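Local coordinates for SCO family protein (Aquifex aeolicus, PDB 3ME7), which probably handles copper or electrons, as a membrane-associated, thioredoxin-like member of the SCO1/2 family with a redox-active disulfide, at residues 4-9 with 136-141; 29-34 with 66-71; 10-15 with 103-108; 44-49 with 144-149; 36-41 with 81-86. All coordinates share one frame; numbering follows the deposited sequence.

Contact 1: residues 4-9 with 136-141; sequences GTYVPG and ELQIKD
Q138 passes beneath the phenol of Y6 and reaches G4, an example of one side chain serving an aromatic ring through its CB and the backbone through its amide. The CB makes a CH-pi contact, 3.6 Å above the ring plane of Y6 and offset toward the rim, near CE2 and CZ. CG, anti to the backbone N (chi1 -170°), lies 3.6 Å from G4 O. The amide carbon comes under Y6 OH, with amide and ring planes only 16° apart. At the tip, NE2 gives an almost straight hydrogen bond to G4 O (2.9 Å), while OE1 takes a weak one from K140 NZ. In the plane of the Y6 ring, E136 O approaches CD2 to 3.3 Å. Backbone bonds run from I139 N to T5 O, G4 N to I139 O and V7 N to L137 O. V7 CG2 meets I139 CG1 at 3.9 Å. Polar bonds thus pin the N-terminal arm to the start of edge strand 139-144, while V7 and I139 pack together on the buried side.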
# COMPACT_ATOMS: atom_id res chain seq x y z
N GLY A 4 -7.94 2.11 -13.23
CA GLY A 4 -9.06 1.34 -13.77
C GLY A 4 -8.82 -0.14 -13.90
O GLY A 4 -9.76 -0.92 -14.11
N THR A 5 -7.57 -0.55 -13.80
CA THR A 5 -7.28 -1.98 -13.86
C THR A 5 -7.29 -2.55 -12.44
O THR A 5 -7.24 -1.79 -11.45
CB THR A 5 -5.95 -2.26 -14.54
OG1 THR A 5 -4.91 -1.66 -13.78
CG2 THR A 5 -5.93 -1.71 -15.97
N TYR A 6 -7.38 -3.87 -12.34
CA TYR A 6 -7.58 -4.54 -11.07
C TYR A 6 -6.29 -5.18 -10.60
O TYR A 6 -5.54 -5.76 -11.40
CB TYR A 6 -8.65 -5.63 -11.21
CG TYR A 6 -10.06 -5.08 -11.24
CD1 TYR A 6 -10.58 -4.52 -12.40
CD2 TYR A 6 -10.86 -5.10 -10.10
CE1 TYR A 6 -11.87 -3.99 -12.42
CE2 TYR A 6 -12.15 -4.59 -10.11
CZ TYR A 6 -12.64 -4.02 -11.28
OH TYR A 6 -13.93 -3.50 -11.33
N VAL A 7 -6.03 -5.09 -9.30
CA VAL A 7 -4.95 -5.87 -8.70
C VAL A 7 -5.46 -7.32 -8.50
O VAL A 7 -6.51 -7.52 -7.89
CB VAL A 7 -4.45 -5.27 -7.36
CG1 VAL A 7 -3.22 -6.05 -6.87
CG2 VAL A 7 -4.05 -3.80 -7.53
N PRO A 8 -4.73 -8.32 -9.04
CA PRO A 8 -5.18 -9.71 -8.93
C PRO A 8 -5.48 -10.12 -7.49
O PRO A 8 -4.66 -9.91 -6.59
CB PRO A 8 -3.99 -10.52 -9.48
CG PRO A 8 -3.38 -9.58 -10.48
CD PRO A 8 -3.50 -8.21 -9.85
N GLY A 9 -6.65 -10.70 -7.29
CA GLY A 9 -7.11 -11.02 -5.94
C GLY A 9 -6.46 -12.25 -5.33
O GLY A 9 -6.48 -12.44 -4.11
N GLU A 136 -13.33 -3.54 -4.45
CA GLU A 136 -13.23 -4.67 -5.38
C GLU A 136 -11.83 -4.84 -5.96
O GLU A 136 -11.64 -5.59 -6.90
CB GLU A 136 -14.21 -4.51 -6.55
CG GLU A 136 -15.66 -4.40 -6.15
CD GLU A 136 -16.16 -5.62 -5.41
OE1 GLU A 136 -15.77 -6.76 -5.77
OE2 GLU A 136 -16.97 -5.44 -4.47
N LEU A 137 -10.86 -4.13 -5.38
CA LEU A 137 -9.43 -4.17 -5.81
C LEU A 137 -9.11 -3.42 -7.10
O LEU A 137 -8.06 -3.62 -7.70
CB LEU A 137 -8.89 -5.61 -5.90
CG LEU A 137 -9.16 -6.54 -4.72
CD1 LEU A 137 -8.47 -7.87 -5.01
CD2 LEU A 137 -8.64 -5.93 -3.41
N GLN A 138 -10.01 -2.54 -7.54
CA GLN A 138 -9.74 -1.74 -8.72
C GLN A 138 -8.89 -0.54 -8.34
O GLN A 138 -9.16 0.14 -7.35
CB GLN A 138 -11.05 -1.26 -9.34
CG GLN A 138 -10.87 -0.61 -10.69
CD GLN A 138 -12.19 -0.32 -11.38
OE1 GLN A 138 -13.21 -0.16 -10.73
NE2 GLN A 138 -12.15 -0.23 -12.69
N ILE A 139 -7.86 -0.26 -9.14
CA ILE A 139 -6.98 0.89 -8.87
C ILE A 139 -7.76 2.17 -9.19
O ILE A 139 -8.18 2.38 -10.34
CB ILE A 139 -5.70 0.81 -9.71
CG1 ILE A 139 -4.87 -0.41 -9.29
CG2 ILE A 139 -4.89 2.12 -9.55
CD1 ILE A 139 -3.83 -0.84 -10.34
N LYS A 140 -7.97 3.00 -8.17
CA LYS A 140 -8.79 4.20 -8.33
C LYS A 140 -7.99 5.50 -8.27
O LYS A 140 -8.44 6.52 -8.77
CB LYS A 140 -9.94 4.20 -7.33
CG LYS A 140 -11.05 3.17 -7.65
CD LYS A 140 -11.79 3.52 -8.97
CE LYS A 140 -12.87 2.51 -9.30
NZ LYS A 140 -13.40 2.64 -10.71
N ASP A 141 -6.81 5.47 -7.65
CA ASP A 141 -5.98 6.68 -7.61
C ASP A 141 -4.55 6.33 -7.27
O ASP A 141 -4.29 5.33 -6.60
CB ASP A 141 -6.53 7.67 -6.56
CG ASP A 141 -6.30 9.12 -6.93
OD1 ASP A 141 -5.58 9.40 -7.93
OD2 ASP A 141 -6.85 10.00 -6.23

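Contact 2: residues 29-34 with 66-71; sequences KPIILS and WVITFT
The indole of W66 carries the alkyl chain of K29 over one face, CD lying 3.5 Å above the plane and toward the rim of the five-membered ring. At its edge, I31 CG1 touches W66 CD1 at 4.0 Å. The lysine chain runs on past CE2 and CZ2, and its NZ ends on K63 O. The other flat group, the F70 phenyl, has CD1 3.9 Å from S34 O, which also accepts the F70 amide. An alanine in place of W66 would probably open a gap beside I31 CG1 and leave the K29 methylenes without their aromatic floor. Five backbone bonds join the two segments in parallel register, I68 N to I32 O being the straightest (175°). I31 CG2 packs on I68 CG1 at 4.1 Å, while on the reverse face one water bridges S34 OG and T69 OG1, the latter also bonded to W95. This pair, linked through helix 43-52 as a beta-alpha-beta crossover, is flanked in the central sheet by strands 95-100 and 129-133.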
# COMPACT_ATOMS: atom_id res chain seq x y z
N LYS A 29 -13.70 -2.95 1.65
CA LYS A 29 -13.31 -1.61 2.09
C LYS A 29 -12.26 -1.10 1.11
O LYS A 29 -11.51 -1.92 0.52
CB LYS A 29 -12.64 -1.65 3.48
CG LYS A 29 -13.36 -2.42 4.58
CD LYS A 29 -12.54 -2.36 5.87
CE LYS A 29 -13.09 -3.29 6.93
NZ LYS A 29 -14.38 -2.82 7.51
N PRO A 30 -12.13 0.24 0.96
CA PRO A 30 -10.98 0.77 0.21
C PRO A 30 -9.65 0.32 0.83
O PRO A 30 -9.56 0.06 2.04
CB PRO A 30 -11.12 2.28 0.36
CG PRO A 30 -12.58 2.51 0.58
CD PRO A 30 -13.00 1.34 1.44
N ILE A 31 -8.66 0.16 -0.03
CA ILE A 31 -7.34 -0.30 0.39
C ILE A 31 -6.29 0.73 -0.01
O ILE A 31 -6.22 1.14 -1.17
CB ILE A 31 -7.01 -1.66 -0.24
CG1 ILE A 31 -8.00 -2.71 0.28
CG2 ILE A 31 -5.58 -2.06 0.10
CD1 ILE A 31 -8.21 -3.89 -0.65
N ILE A 32 -5.49 1.14 0.96
CA ILE A 32 -4.37 2.05 0.69
C ILE A 32 -3.07 1.22 0.72
O ILE A 32 -2.72 0.66 1.75
CB ILE A 32 -4.32 3.19 1.72
CG1 ILE A 32 -5.59 4.05 1.63
CG2 ILE A 32 -3.08 4.06 1.52
CD1 ILE A 32 -5.70 5.13 2.74
N LEU A 33 -2.38 1.19 -0.42
CA LEU A 33 -1.19 0.35 -0.60
C LEU A 33 0.05 1.21 -0.63
O LEU A 33 0.11 2.18 -1.38
CB LEU A 33 -1.24 -0.40 -1.95
CG LEU A 33 -2.24 -1.51 -2.24
CD1 LEU A 33 -2.02 -2.04 -3.65
CD2 LEU A 33 -2.08 -2.63 -1.23
N SER A 34 1.06 0.83 0.15
CA SER A 34 2.32 1.61 0.24
C SER A 34 3.55 0.70 0.01
O SER A 34 3.98 0.02 0.95
CB SER A 34 2.41 2.32 1.59
OG SER A 34 3.65 2.97 1.80
N TRP A 66 -8.50 -0.33 4.63
CA TRP A 66 -7.30 -1.06 5.04
C TRP A 66 -6.10 -0.21 4.64
O TRP A 66 -6.13 0.45 3.61
CB TRP A 66 -7.21 -2.41 4.30
CG TRP A 66 -8.29 -3.39 4.69
CD1 TRP A 66 -9.36 -3.79 3.91
CD2 TRP A 66 -8.42 -4.08 5.94
NE1 TRP A 66 -10.14 -4.69 4.62
CE2 TRP A 66 -9.59 -4.88 5.86
CE3 TRP A 66 -7.67 -4.09 7.13
CZ2 TRP A 66 -10.02 -5.69 6.91
CZ3 TRP A 66 -8.09 -4.92 8.18
CH2 TRP A 66 -9.26 -5.70 8.06
N VAL A 67 -5.05 -0.25 5.46
CA VAL A 67 -3.76 0.29 5.05
C VAL A 67 -2.80 -0.88 5.00
O VAL A 67 -2.67 -1.65 5.97
CB VAL A 67 -3.22 1.37 6.00
CG1 VAL A 67 -2.01 2.05 5.37
CG2 VAL A 67 -4.31 2.42 6.27
N ILE A 68 -2.16 -1.04 3.85
CA ILE A 68 -1.21 -2.13 3.62
C ILE A 68 0.13 -1.60 3.18
O ILE A 68 0.31 -1.19 2.02
CB ILE A 68 -1.73 -3.17 2.59
CG1 ILE A 68 -3.14 -3.67 2.97
CG2 ILE A 68 -0.71 -4.32 2.40
CD1 ILE A 68 -3.29 -4.44 4.30
N THR A 69 1.07 -1.58 4.13
CA THR A 69 2.46 -1.32 3.78
C THR A 69 3.04 -2.65 3.32
O THR A 69 2.92 -3.66 4.01
CB THR A 69 3.24 -0.79 4.99
OG1 THR A 69 2.76 0.51 5.33
CG2 THR A 69 4.74 -0.69 4.69
N PHE A 70 3.62 -2.68 2.13
CA PHE A 70 4.22 -3.93 1.68
C PHE A 70 5.64 -3.75 1.19
O PHE A 70 5.98 -2.70 0.63
CB PHE A 70 3.37 -4.64 0.63
CG PHE A 70 3.48 -4.07 -0.73
CD1 PHE A 70 2.64 -3.05 -1.12
CD2 PHE A 70 4.38 -4.59 -1.65
CE1 PHE A 70 2.71 -2.51 -2.40
CE2 PHE A 70 4.47 -4.06 -2.93
CZ PHE A 70 3.63 -3.02 -3.30
N THR A 71 6.47 -4.74 1.46
CA THR A 71 7.84 -4.68 0.96
C THR A 71 8.02 -5.27 -0.45
O THR A 71 7.51 -6.33 -0.77
CB THR A 71 8.87 -5.30 1.93
OG1 THR A 71 10.15 -5.28 1.27
CG2 THR A 71 8.50 -6.75 2.25
O HOH W 1 4.29 2.64 4.50

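Contact 3: residues 10-15 with 103-108; sequences DITLVD and SEDLFK
D105 OD1 accepts the backbone N-H of T12 in a nearly linear bond (2.9 Å, 174°), met from well above the carboxylate plane. The same oxygen accepts a hydrogen bond from a water that also donates to D10 O and accepts from T12 OG1. The second oxygen, OD2, holds T102 N just ahead of the helix, so one carboxylate ties strand start and helix start together. An alanine here would probably leave T12 N and T102 N each without this acceptor and that water with one partner fewer. Further out, D10 OD1 and K108 NZ form a salt bridge of 3.0 Å in the lysine conformer considered here; a second is deposited. In this conformer CE lies 4.0 Å from I11 CG1, and CB meets I11 CD1. Between the two polar links I11 fills the interface, with CG2 4.0 Å from D105 CB. The chemistry grades from a buried carboxylate, whose charge the nearby N-terminus of helix 103-112 would be expected to favour, to a salt bridge at the exposed D10 that is probably less fixed.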
# COMPACT_ATOMS: atom_id res chain seq x y z
N ASP A 10 -5.87 -13.10 -6.17
CA ASP A 10 -5.28 -14.33 -5.68
C ASP A 10 -3.83 -14.18 -5.19
O ASP A 10 -3.23 -15.17 -4.77
CB ASP A 10 -5.40 -15.46 -6.71
CG ASP A 10 -4.75 -15.13 -8.05
OD1 ASP A 10 -4.37 -13.96 -8.29
OD2 ASP A 10 -4.64 -16.05 -8.88
N ILE A 11 -3.28 -12.96 -5.26
CA ILE A 11 -1.97 -12.67 -4.69
C ILE A 11 -1.97 -13.04 -3.20
O ILE A 11 -2.83 -12.58 -2.45
CB ILE A 11 -1.63 -11.18 -4.87
CG1 ILE A 11 -1.31 -10.94 -6.35
CG2 ILE A 11 -0.44 -10.76 -3.98
CD1 ILE A 11 -1.32 -9.47 -6.78
N THR A 12 -0.99 -13.85 -2.80
CA THR A 12 -0.85 -14.24 -1.41
C THR A 12 0.16 -13.34 -0.72
O THR A 12 1.31 -13.19 -1.20
CB THR A 12 -0.43 -15.72 -1.27
OG1 THR A 12 -1.44 -16.57 -1.85
CG2 THR A 12 -0.28 -16.09 0.22
N LEU A 13 -0.29 -12.73 0.38
CA LEU A 13 0.52 -11.88 1.24
C LEU A 13 0.65 -12.54 2.61
O LEU A 13 -0.17 -13.37 2.99
CB LEU A 13 -0.14 -10.51 1.38
CG LEU A 13 -0.41 -9.77 0.07
CD1 LEU A 13 -1.37 -8.58 0.35
CD2 LEU A 13 0.86 -9.32 -0.59
N VAL A 14 1.70 -12.17 3.34
CA VAL A 14 1.95 -12.67 4.69
C VAL A 14 2.23 -11.43 5.55
O VAL A 14 3.16 -10.64 5.23
CB VAL A 14 3.15 -13.63 4.74
CG1 VAL A 14 3.25 -14.30 6.11
CG2 VAL A 14 3.05 -14.69 3.64
N ASP A 15 1.42 -11.23 6.59
CA ASP A 15 1.63 -10.09 7.48
C ASP A 15 2.78 -10.32 8.46
O ASP A 15 3.37 -11.39 8.49
CB ASP A 15 0.33 -9.63 8.16
CG ASP A 15 -0.12 -10.54 9.27
OD1 ASP A 15 0.67 -11.37 9.73
OD2 ASP A 15 -1.28 -10.36 9.70
N SER A 103 7.90 -14.78 -5.26
CA SER A 103 8.25 -13.77 -6.26
C SER A 103 7.12 -13.58 -7.26
O SER A 103 7.00 -12.50 -7.82
CB SER A 103 9.52 -14.20 -7.00
OG SER A 103 9.33 -15.42 -7.69
N GLU A 104 6.30 -14.61 -7.50
CA GLU A 104 5.18 -14.45 -8.43
C GLU A 104 4.13 -13.49 -7.86
O GLU A 104 3.58 -12.65 -8.57
CB GLU A 104 4.54 -15.79 -8.82
CG GLU A 104 3.29 -15.61 -9.68
CD GLU A 104 2.70 -16.90 -10.25
OE1 GLU A 104 3.15 -18.00 -9.88
OE2 GLU A 104 1.79 -16.79 -11.10
N ASP A 105 3.86 -13.64 -6.57
CA ASP A 105 2.92 -12.74 -5.88
C ASP A 105 3.43 -11.30 -5.96
O ASP A 105 2.67 -10.36 -6.22
CB ASP A 105 2.77 -13.16 -4.42
CG ASP A 105 2.11 -14.50 -4.26
OD1 ASP A 105 0.96 -14.68 -4.72
OD2 ASP A 105 2.78 -15.40 -3.71
N LEU A 106 4.74 -11.16 -5.76
CA LEU A 106 5.39 -9.86 -5.80
C LEU A 106 5.32 -9.24 -7.18
O LEU A 106 4.89 -8.07 -7.30
CB LEU A 106 6.84 -9.94 -5.32
CG LEU A 106 7.56 -8.59 -5.35
CD1 LEU A 106 6.84 -7.52 -4.53
CD2 LEU A 106 8.97 -8.80 -4.86
N PHE A 107 5.73 -9.98 -8.22
CA PHE A 107 5.69 -9.55 -9.66
C PHE A 107 4.35 -9.04 -10.04
O PHE A 107 4.19 -8.01 -10.70
CB PHE A 107 5.97 -10.74 -10.62
CG PHE A 107 5.40 -10.55 -12.05
CD1 PHE A 107 5.90 -9.56 -12.89
CD2 PHE A 107 4.40 -11.39 -12.55
CE1 PHE A 107 5.41 -9.37 -14.19
CE2 PHE A 107 3.90 -11.21 -13.87
CZ PHE A 107 4.40 -10.18 -14.70
N LYS A 108 3.35 -9.87 -9.68
CA LYS A 108 1.95 -9.64 -10.06
C LYS A 108 1.45 -8.34 -9.45
O LYS A 108 0.78 -7.55 -10.11
CB LYS A 108 1.03 -10.80 -9.61
CG LYS A 108 0.94 -11.97 -10.58
CD LYS A 108 0.40 -13.21 -9.89
CE LYS A 108 -1.10 -13.19 -9.67
NZ LYS A 108 -1.60 -14.54 -9.23
O HOH W 2 -0.77 -17.02 -4.41

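Contact 4: residues 44-49 with 144-149; sequences CPLITK and YGVNYN
Y148 OH, 3.4 Å from I47 CG2, gives a weak hydrogen bond of 2.8 Å to G145 O, a bond that bridges residues 145 and 148 within the loop. I47 CG1 flanks the same hydroxyl at 3.8 Å, so both isoleucine branches lie against a polar tip whose proton is directed back into its own segment. Along the ring edge, Y148 CE2 approaches I47 O to 3.7 Å near the ring plane. The turn is also tied from the helix side, since S50 OG accepts from Y148 N and makes a weak bond with V146 O. In this thioredoxin-type fold the CXXXC motif runs into the N-terminal end of helix 43-52: C44 is disulfide-bonded to C40, and both cysteines, with H126, are the predicted copper ligands. I47 therefore sits one turn past C44, with its side chain about 5 Å from that of H126. Apolar packing completes the interface. V146 CG1, anti to the carbonyl carbon (chi1 -53°), reaches I47 CG1 at 3.8 Å, the two side chains meeting at about a right angle. Nearer the surface V146 CB lies against L46 CB at 3.9 Å, while N149, at the far end of the loop, caps helix 150-160.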
# COMPACT_ATOMS: atom_id res chain seq x y z
N CYS A 44 11.66 5.82 2.00
CA CYS A 44 10.61 5.05 2.69
C CYS A 44 10.28 5.54 4.10
O CYS A 44 9.10 5.53 4.47
CB CYS A 44 10.84 3.54 2.65
SG CYS A 44 11.34 2.90 1.04
N PRO A 45 11.28 5.96 4.90
CA PRO A 45 10.89 6.59 6.17
C PRO A 45 10.05 7.84 5.92
O PRO A 45 9.13 8.11 6.68
CB PRO A 45 12.23 6.96 6.83
CG PRO A 45 13.23 6.05 6.21
CD PRO A 45 12.75 5.85 4.79
N LEU A 46 10.35 8.59 4.86
CA LEU A 46 9.57 9.80 4.57
C LEU A 46 8.12 9.44 4.22
O LEU A 46 7.18 10.03 4.76
CB LEU A 46 10.23 10.63 3.47
CG LEU A 46 11.69 11.04 3.74
CD1 LEU A 46 12.18 11.97 2.63
CD2 LEU A 46 11.80 11.72 5.10
N ILE A 47 7.95 8.46 3.35
CA ILE A 47 6.62 8.00 2.94
C ILE A 47 5.81 7.52 4.14
O ILE A 47 4.67 7.94 4.34
CB ILE A 47 6.71 6.86 1.89
CG1 ILE A 47 7.30 7.41 0.58
CG2 ILE A 47 5.33 6.22 1.68
CD1 ILE A 47 7.78 6.33 -0.40
N THR A 48 6.43 6.66 4.96
CA THR A 48 5.71 6.05 6.07
C THR A 48 5.38 7.09 7.14
O THR A 48 4.26 7.13 7.65
CB THR A 48 6.48 4.85 6.64
OG1 THR A 48 6.74 3.93 5.56
CG2 THR A 48 5.66 4.14 7.69
N LYS A 49 6.35 7.96 7.45
CA LYS A 49 6.10 9.05 8.40
C LYS A 49 5.02 9.99 7.89
O LYS A 49 4.18 10.46 8.66
CB LYS A 49 7.39 9.84 8.66
CG LYS A 49 8.42 9.07 9.47
CD LYS A 49 9.74 9.82 9.51
CE LYS A 49 10.74 9.04 10.34
NZ LYS A 49 11.93 9.87 10.61
N TYR A 144 1.51 10.35 -5.54
CA TYR A 144 2.97 10.27 -5.62
C TYR A 144 3.66 11.23 -4.68
O TYR A 144 3.07 12.21 -4.23
CB TYR A 144 3.44 10.56 -7.04
CG TYR A 144 3.02 9.49 -8.02
CD1 TYR A 144 3.72 8.30 -8.09
CD2 TYR A 144 1.91 9.67 -8.85
CE1 TYR A 144 3.33 7.29 -8.99
CE2 TYR A 144 1.51 8.66 -9.73
CZ TYR A 144 2.23 7.48 -9.78
OH TYR A 144 1.85 6.46 -10.65
N GLY A 145 4.92 10.90 -4.39
CA GLY A 145 5.78 11.75 -3.59
C GLY A 145 5.84 11.34 -2.14
O GLY A 145 5.43 10.22 -1.77
N VAL A 146 6.36 12.24 -1.32
CA VAL A 146 6.61 11.95 0.09
C VAL A 146 6.03 13.03 1.00
O VAL A 146 6.20 12.95 2.22
CB VAL A 146 8.12 11.75 0.40
CG1 VAL A 146 8.74 10.72 -0.53
CG2 VAL A 146 8.88 13.07 0.28
N ASN A 147 5.39 14.04 0.41
CA ASN A 147 4.87 15.20 1.14
C ASN A 147 3.36 15.29 0.95
O ASN A 147 2.88 16.12 0.18
CB ASN A 147 5.55 16.50 0.64
CG ASN A 147 7.07 16.50 0.82
OD1 ASN A 147 7.58 16.22 1.91
ND2 ASN A 147 7.81 16.84 -0.25
N TYR A 148 2.62 14.41 1.63
CA TYR A 148 1.19 14.21 1.34
C TYR A 148 0.31 15.31 1.90
O TYR A 148 0.58 15.84 2.99
CB TYR A 148 0.71 12.83 1.83
CG TYR A 148 1.53 11.68 1.29
CD1 TYR A 148 1.87 11.62 -0.06
CD2 TYR A 148 1.95 10.64 2.12
CE1 TYR A 148 2.63 10.58 -0.56
CE2 TYR A 148 2.72 9.59 1.63
CZ TYR A 148 3.05 9.56 0.30
OH TYR A 148 3.81 8.54 -0.20
N ASN A 149 -0.72 15.67 1.14
CA ASN A 149 -1.73 16.57 1.66
C ASN A 149 -3.04 15.83 1.91
O ASN A 149 -3.33 14.80 1.30
CB ASN A 149 -1.90 17.84 0.82
CG ASN A 149 -2.42 17.58 -0.57
OD1 ASN A 149 -3.61 17.35 -0.78
ND2 ASN A 149 -1.53 17.65 -1.55

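Contact 5: residues 36-41 with 81-86; sequences IYTHCR and IKRFQK
I36 and F84 reach toward each other tip to tip, and they form the tight half of this contact. CD1 of I36 sits 3.8 Å above one face of the F84 ring, in a CH-pi contact displaced from the centre toward CE2 and CZ. The phenyl is directed there by a CG anti to its backbone N (chi1 -171°). Beside it, T38 CG2 is wedged between I81 CG2 (3.9 Å) and F84 CB (4.0 Å). The solvent side is looser and polar. R83 has NH2 3.4 Å above one face of the H39 ring, offset toward the rim, the guanidinium and imidazole planes standing 37° apart. NH2 also comes 3.3 Å from T38 OG1, while NH1 is held in a salt bridge by D80. A water accepts from R83 NE and donates to T38 O at 3.2 Å. Residues 37-40 make a type I beta turn that ends at C40, whose disulfide to C44 is the redox-active one. The chemistry divides the roles: hydrocarbon contacts on helix 78-87 seat the loop entering the CXXXC motif, and an arginine with its water borders the turn on the surface.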
# COMPACT_ATOMS: atom_id res chain seq x y z
N ILE A 36 7.29 -0.21 -0.04
CA ILE A 36 8.53 0.24 0.58
C ILE A 36 9.52 -0.93 0.54
O ILE A 36 9.20 -1.99 0.01
CB ILE A 36 8.31 0.74 2.05
CG1 ILE A 36 7.58 -0.31 2.92
CG2 ILE A 36 7.52 2.08 2.05
CD1 ILE A 36 8.41 -1.41 3.45
N TYR A 37 10.73 -0.75 1.08
CA TYR A 37 11.51 -1.92 1.50
C TYR A 37 12.09 -1.68 2.89
O TYR A 37 12.23 -0.53 3.29
CB TYR A 37 12.58 -2.35 0.48
CG TYR A 37 13.63 -1.33 0.12
CD1 TYR A 37 13.33 -0.24 -0.69
CD2 TYR A 37 14.95 -1.50 0.54
CE1 TYR A 37 14.30 0.66 -1.05
CE2 TYR A 37 15.93 -0.58 0.18
CZ TYR A 37 15.59 0.49 -0.61
OH TYR A 37 16.56 1.40 -0.96
N THR A 38 12.38 -2.74 3.62
CA THR A 38 12.56 -2.60 5.08
C THR A 38 13.90 -1.99 5.46
O THR A 38 14.02 -1.39 6.53
CB THR A 38 12.27 -3.90 5.89
OG1 THR A 38 13.29 -4.88 5.66
CG2 THR A 38 10.89 -4.47 5.56
N HIS A 39 14.89 -2.12 4.58
CA HIS A 39 16.20 -1.53 4.82
C HIS A 39 16.33 -0.16 4.15
O HIS A 39 17.42 0.39 4.08
CB HIS A 39 17.30 -2.47 4.37
CG HIS A 39 17.38 -3.73 5.18
ND1 HIS A 39 17.95 -3.78 6.43
CD2 HIS A 39 16.96 -4.99 4.90
CE1 HIS A 39 17.88 -5.01 6.90
NE2 HIS A 39 17.28 -5.77 5.99
N CYS A 40 15.21 0.39 3.70
CA CYS A 40 15.18 1.66 2.98
C CYS A 40 15.31 2.82 3.97
O CYS A 40 14.41 3.09 4.77
CB CYS A 40 13.85 1.72 2.23
SG CYS A 40 13.39 3.14 1.18
N ARG A 41 16.45 3.51 3.94
CA ARG A 41 16.66 4.62 4.87
C ARG A 41 16.45 6.00 4.26
O ARG A 41 16.55 7.01 4.97
CB ARG A 41 18.03 4.52 5.54
CG ARG A 41 18.01 3.56 6.73
CD ARG A 41 19.33 3.49 7.43
NE ARG A 41 20.41 3.05 6.54
CZ ARG A 41 21.49 3.78 6.24
NH1 ARG A 41 21.67 4.98 6.77
NH2 ARG A 41 22.40 3.29 5.42
N ILE A 81 9.89 -7.57 8.23
CA ILE A 81 8.66 -6.77 8.25
C ILE A 81 8.14 -6.52 9.66
O ILE A 81 7.54 -5.47 9.92
CB ILE A 81 7.55 -7.29 7.29
CG1 ILE A 81 7.19 -8.75 7.57
CG2 ILE A 81 7.95 -7.04 5.84
CD1 ILE A 81 5.91 -9.18 6.86
N LYS A 82 8.37 -7.47 10.57
CA LYS A 82 8.05 -7.28 11.98
C LYS A 82 8.87 -6.13 12.57
O LYS A 82 8.34 -5.30 13.31
CB LYS A 82 8.29 -8.58 12.76
CG LYS A 82 7.83 -8.53 14.21
CD LYS A 82 6.38 -8.13 14.28
CE LYS A 82 5.92 -7.88 15.71
NZ LYS A 82 4.61 -7.19 15.74
N ARG A 83 10.16 -6.11 12.25
CA ARG A 83 11.03 -4.99 12.66
C ARG A 83 10.50 -3.63 12.14
O ARG A 83 10.40 -2.66 12.88
CB ARG A 83 12.46 -5.24 12.18
CG ARG A 83 13.54 -4.34 12.82
CD ARG A 83 14.91 -4.52 12.14
NE ARG A 83 14.85 -4.10 10.74
CZ ARG A 83 15.07 -4.89 9.69
NH1 ARG A 83 15.40 -6.16 9.85
NH2 ARG A 83 14.94 -4.40 8.47
N PHE A 84 10.10 -3.61 10.86
CA PHE A 84 9.53 -2.40 10.26
C PHE A 84 8.25 -1.95 10.97
O PHE A 84 8.10 -0.77 11.29
CB PHE A 84 9.29 -2.62 8.76
CG PHE A 84 8.90 -1.37 8.00
CD1 PHE A 84 7.56 -0.96 7.93
CD2 PHE A 84 9.87 -0.62 7.34
CE1 PHE A 84 7.21 0.20 7.24
CE2 PHE A 84 9.51 0.53 6.63
CZ PHE A 84 8.18 0.93 6.59
N GLN A 85 7.36 -2.90 11.26
CA GLN A 85 6.09 -2.60 11.93
C GLN A 85 6.31 -1.93 13.27
O GLN A 85 5.69 -0.91 13.59
CB GLN A 85 5.27 -3.88 12.12
CG GLN A 85 3.93 -3.63 12.82
CD GLN A 85 3.42 -4.83 13.58
OE1 GLN A 85 3.93 -5.93 13.42
NE2 GLN A 85 2.43 -4.61 14.44
N LYS A 86 7.22 -2.51 14.06
CA LYS A 86 7.51 -2.00 15.39
C LYS A 86 8.19 -0.64 15.30
O LYS A 86 7.91 0.25 16.10
CB LYS A 86 8.40 -2.98 16.15
CG LYS A 86 7.66 -4.20 16.67
CD LYS A 86 8.50 -4.94 17.72
CE LYS A 86 7.72 -6.07 18.37
NZ LYS A 86 8.30 -6.41 19.70
O HOH W 3 13.17 -1.53 9.59

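How the contacts relate
The five contacts trace a thioredoxin-like domain, a piece of a longer protein, around one mixed sheet. Contact 2 lies about 3 Å from the centre of the chain and touches all the others. Contacts 1 and 3, centres about 15 Å apart, reach two separated strands of that sheet, 139-144 and 12-15. Contacts 4 and 5, also about 15 Å apart, hold the disulfide between them and lie across the chain's centre from contact 1. Along the chain the first segments run 1, 3, 2, 5, 4 and the partners return as 2, 5, 3, 1, 4, so early and late parts interlock. The predicted copper site thus lies beside the end of strand 31-36, where C44 packs on I36.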